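PDB 3UPN: peptidoglycan D,D-transpeptidase PbpA from Mycobacterium tuberculosis, which probably cross-links the peptidoglycan of the cell wall as a serine-type D,D-transpeptidase and helps to regulate cell length. Local coordinates for residues A[333-338]-A[354-359]. Residues are numbered along the deposited sequence; the frame is centred on the assembly and turned at random.
Unlike the reference sequence in segment 354-359: R355 (reference Gly).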
loop_
_atom_site.group_PDB
_atom_site.type_symbol
_atom_site.label_atom_id
_atom_site.label_comp_id
_atom_site.label_asym_id
_atom_site.label_seq_id
_atom_site.Cartn_x
_atom_site.Cartn_y
_atom_site.Cartn_z
ATOM N N THR A 333 2.304 1.850 15.425
ATOM C CA THR A 333 1.574 2.134 14.185
ATOM C C THR A 333 0.986 3.539 14.184
ATOM O O THR A 333 0.176 3.883 15.046
ATOM C CB THR A 333 0.424 1.115 13.948
ATOM O OG1 THR A 333 0.927 -0.219 14.112
ATOM C CG2 THR A 333 -0.180 1.265 12.508
ATOM N N MET A 334 1.394 4.354 13.216
ATOM C CA MET A 334 0.726 5.640 12.974
ATOM C C MET A 334 -0.427 5.423 11.988
ATOM O O MET A 334 -0.308 4.631 11.051
ATOM C CB MET A 334 1.709 6.672 12.433
ATOM C CG MET A 334 2.885 6.975 13.347
ATOM S SD MET A 334 2.393 7.624 14.954
ATOM C CE MET A 334 1.636 9.191 14.519
ATOM N N ARG A 335 -1.550 6.092 12.227
ATOM C CA ARG A 335 -2.750 5.943 11.387
ATOM C C ARG A 335 -2.472 6.497 9.994
ATOM O O ARG A 335 -2.110 7.660 9.862
ATOM C CB ARG A 335 -3.920 6.697 12.007
ATOM C CG ARG A 335 -5.176 6.697 11.136
ATOM C CD ARG A 335 -6.197 7.659 11.683
ATOM N NE ARG A 335 -6.511 7.340 13.076
ATOM C CZ ARG A 335 -7.618 7.719 13.709
ATOM N NH1 ARG A 335 -8.555 8.422 13.079
ATOM N NH2 ARG A 335 -7.797 7.370 14.970
ATOM N N PRO A 336 -2.605 5.661 8.954
ATOM C CA PRO A 336 -2.294 6.169 7.603
ATOM C C PRO A 336 -3.323 7.207 7.161
ATOM O O PRO A 336 -4.517 6.987 7.348
ATOM C CB PRO A 336 -2.381 4.917 6.720
ATOM C CG PRO A 336 -2.403 3.770 7.652
ATOM C CD PRO A 336 -3.023 4.251 8.922
ATOM N N TYR A 337 -2.868 8.334 6.615
ATOM C CA TYR A 337 -3.779 9.340 6.045
ATOM C C TYR A 337 -3.283 9.939 4.729
ATOM O O TYR A 337 -2.074 10.077 4.506
ATOM C CB TYR A 337 -4.104 10.463 7.059
ATOM C CG TYR A 337 -2.932 11.359 7.422
ATOM C CD1 TYR A 337 -2.784 12.607 6.833
ATOM C CD2 TYR A 337 -1.984 10.966 8.386
ATOM C CE1 TYR A 337 -1.716 13.443 7.162
ATOM C CE2 TYR A 337 -0.905 11.800 8.722
ATOM C CZ TYR A 337 -0.784 13.038 8.108
ATOM O OH TYR A 337 0.257 13.888 8.422
ATOM N N LEU A 338 -4.234 10.330 3.887
ATOM C CA LEU A 338 -3.944 10.822 2.532
ATOM C C LEU A 338 -4.054 12.342 2.373
ATOM O O LEU A 338 -3.428 12.922 1.479
ATOM C CB LEU A 338 -4.869 10.134 1.525
ATOM C CG LEU A 338 -4.616 10.294 0.026
ATOM C CD1 LEU A 338 -3.151 9.912 -0.328
ATOM C CD2 LEU A 338 -5.609 9.437 -0.715
ATOM N N VAL A 354 -3.828 15.993 12.004
ATOM C CA VAL A 354 -2.776 15.745 12.989
ATOM C C VAL A 354 -2.560 14.241 13.141
ATOM O O VAL A 354 -3.514 13.473 13.289
ATOM C CB VAL A 354 -2.972 16.539 14.331
ATOM C CG1 VAL A 354 -4.430 17.011 14.520
ATOM C CG2 VAL A 354 -2.440 15.760 15.543
ATOM N N ARG A 355 -1.296 13.839 13.024
ATOM C CA ARG A 355 -0.894 12.438 13.089
ATOM C C ARG A 355 -1.373 11.788 14.394
ATOM O O ARG A 355 -1.451 12.441 15.446
ATOM C CB ARG A 355 0.624 12.315 12.932
ATOM C CG ARG A 355 1.424 13.110 13.963
ATOM C CD ARG A 355 2.908 12.759 13.982
ATOM N NE ARG A 355 3.652 13.720 14.795
ATOM C CZ ARG A 355 4.923 13.581 15.170
ATOM N NH1 ARG A 355 5.628 12.508 14.809
ATOM N NH2 ARG A 355 5.498 14.521 15.917
ATOM N N TYR A 356 -1.705 10.504 14.313
ATOM C CA TYR A 356 -2.270 9.795 15.447
ATOM C C TYR A 356 -1.675 8.397 15.587
ATOM O O TYR A 356 -1.574 7.650 14.605
ATOM C CB TYR A 356 -3.798 9.738 15.318
ATOM C CG TYR A 356 -4.480 8.999 16.443
ATOM C CD1 TYR A 356 -4.591 9.567 17.713
ATOM C CD2 TYR A 356 -5.002 7.724 16.239
ATOM C CE1 TYR A 356 -5.210 8.883 18.752
ATOM C CE2 TYR A 356 -5.626 7.029 17.262
ATOM C CZ TYR A 356 -5.730 7.611 18.517
ATOM O OH TYR A 356 -6.347 6.914 19.533
ATOM N N GLN A 357 -1.272 8.057 16.813
ATOM C CA GLN A 357 -0.727 6.732 17.104
ATOM C C GLN A 357 -1.859 5.727 17.271
ATOM O O GLN A 357 -2.636 5.828 18.212
ATOM C CB GLN A 357 0.154 6.767 18.352
ATOM C CG GLN A 357 1.318 7.739 18.250
ATOM C CD GLN A 357 2.202 7.730 19.473
ATOM O OE1 GLN A 357 1.941 7.013 20.438
ATOM N NE2 GLN A 357 3.266 8.523 19.438
ATOM N N GLN A 358 -1.958 4.771 16.347
ATOM C CA GLN A 358 -3.075 3.824 16.342
ATOM C C GLN A 358 -2.974 2.791 17.459
ATOM O O GLN A 358 -3.910 2.630 18.251
ATOM C CB GLN A 358 -3.257 3.150 14.973
ATOM C CG GLN A 358 -4.360 3.797 14.134
ATOM C CD GLN A 358 -4.865 2.909 12.997
ATOM O OE1 GLN A 358 -4.090 2.181 12.356
ATOM N NE2 GLN A 358 -6.172 2.972 12.738
ATOM N N ARG A 359 -1.840 2.101 17.518
ATOM C CA ARG A 359 -1.578 1.128 18.579
ATOM C C ARG A 359 -0.107 0.731 18.583
ATOM O O ARG A 359 0.604 0.953 17.597
ATOM C CB ARG A 359 -2.474 -0.118 18.417
ATOM C CG ARG A 359 -2.147 -0.994 17.220
ATOM C CD ARG A 359 -3.247 -2.006 16.937
ATOM N NE ARG A 359 -3.976 -1.662 15.716
ATOM C CZ ARG A 359 -4.972 -2.374 15.192
ATOM N NH1 ARG A 359 -5.391 -3.497 15.775
ATOM N NH2 ARG A 359 -5.559 -1.951 14.075
#
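T333 bonds to R359 and Q358 through its two backbone polar atoms, in a two-stranded antiparallel sheet, 332-334 with 357-360, on the surface of the transpeptidase domain. T333 N donates to R359 O at 2.9 Å, while T333 O accepts from Q358 N at 2.7 Å. Two residues therefore stand opposite one, a beta bulge, and the helix-like backbone of Q358 (phi -73°, psi -54°) supports that reading. The hydroxyl of T333 bonds instead to T326 of helix 317-328, which ties the small sheet to a helix of the same domain.

M334 faces Q357 as a non-hydrogen-bonded pair, their CA atoms 4.5 Å apart. Its CG lies anti to the carbonyl carbon, and further bends at chi2 and chi3 fold the thioether back over the partner strand. M334 SD consequently rests on Q357 CG (3.5 Å), and M334 CE packs against R355 CB (3.6 Å), on the aliphatic part of an arginine that replaces the reference glycine. The polar end of R355 continues away to the carbonyl of S139.

R335 N donates to Y356 O at 2.8 Å in a nearly straight bond, the third backbone bond between the two segments. Beyond it the R335 side chain reaches across Y356: NH2 comes within 3.1 Å of Y356 CD2, with guanidinium and ring planes 83° apart, which excludes a parallel stack; the approach is oblique. R335 CB meanwhile touches CG of Q358, whose side chain crosses it at about a right angle.

After P336, which leans on helix 317-328, the chains diverge, and Y337 makes backbone bonds to G141 and I143 instead. Its ring still approaches the partner segment obliquely, Y337 CE2 lying 4.4 Å from R355 CA.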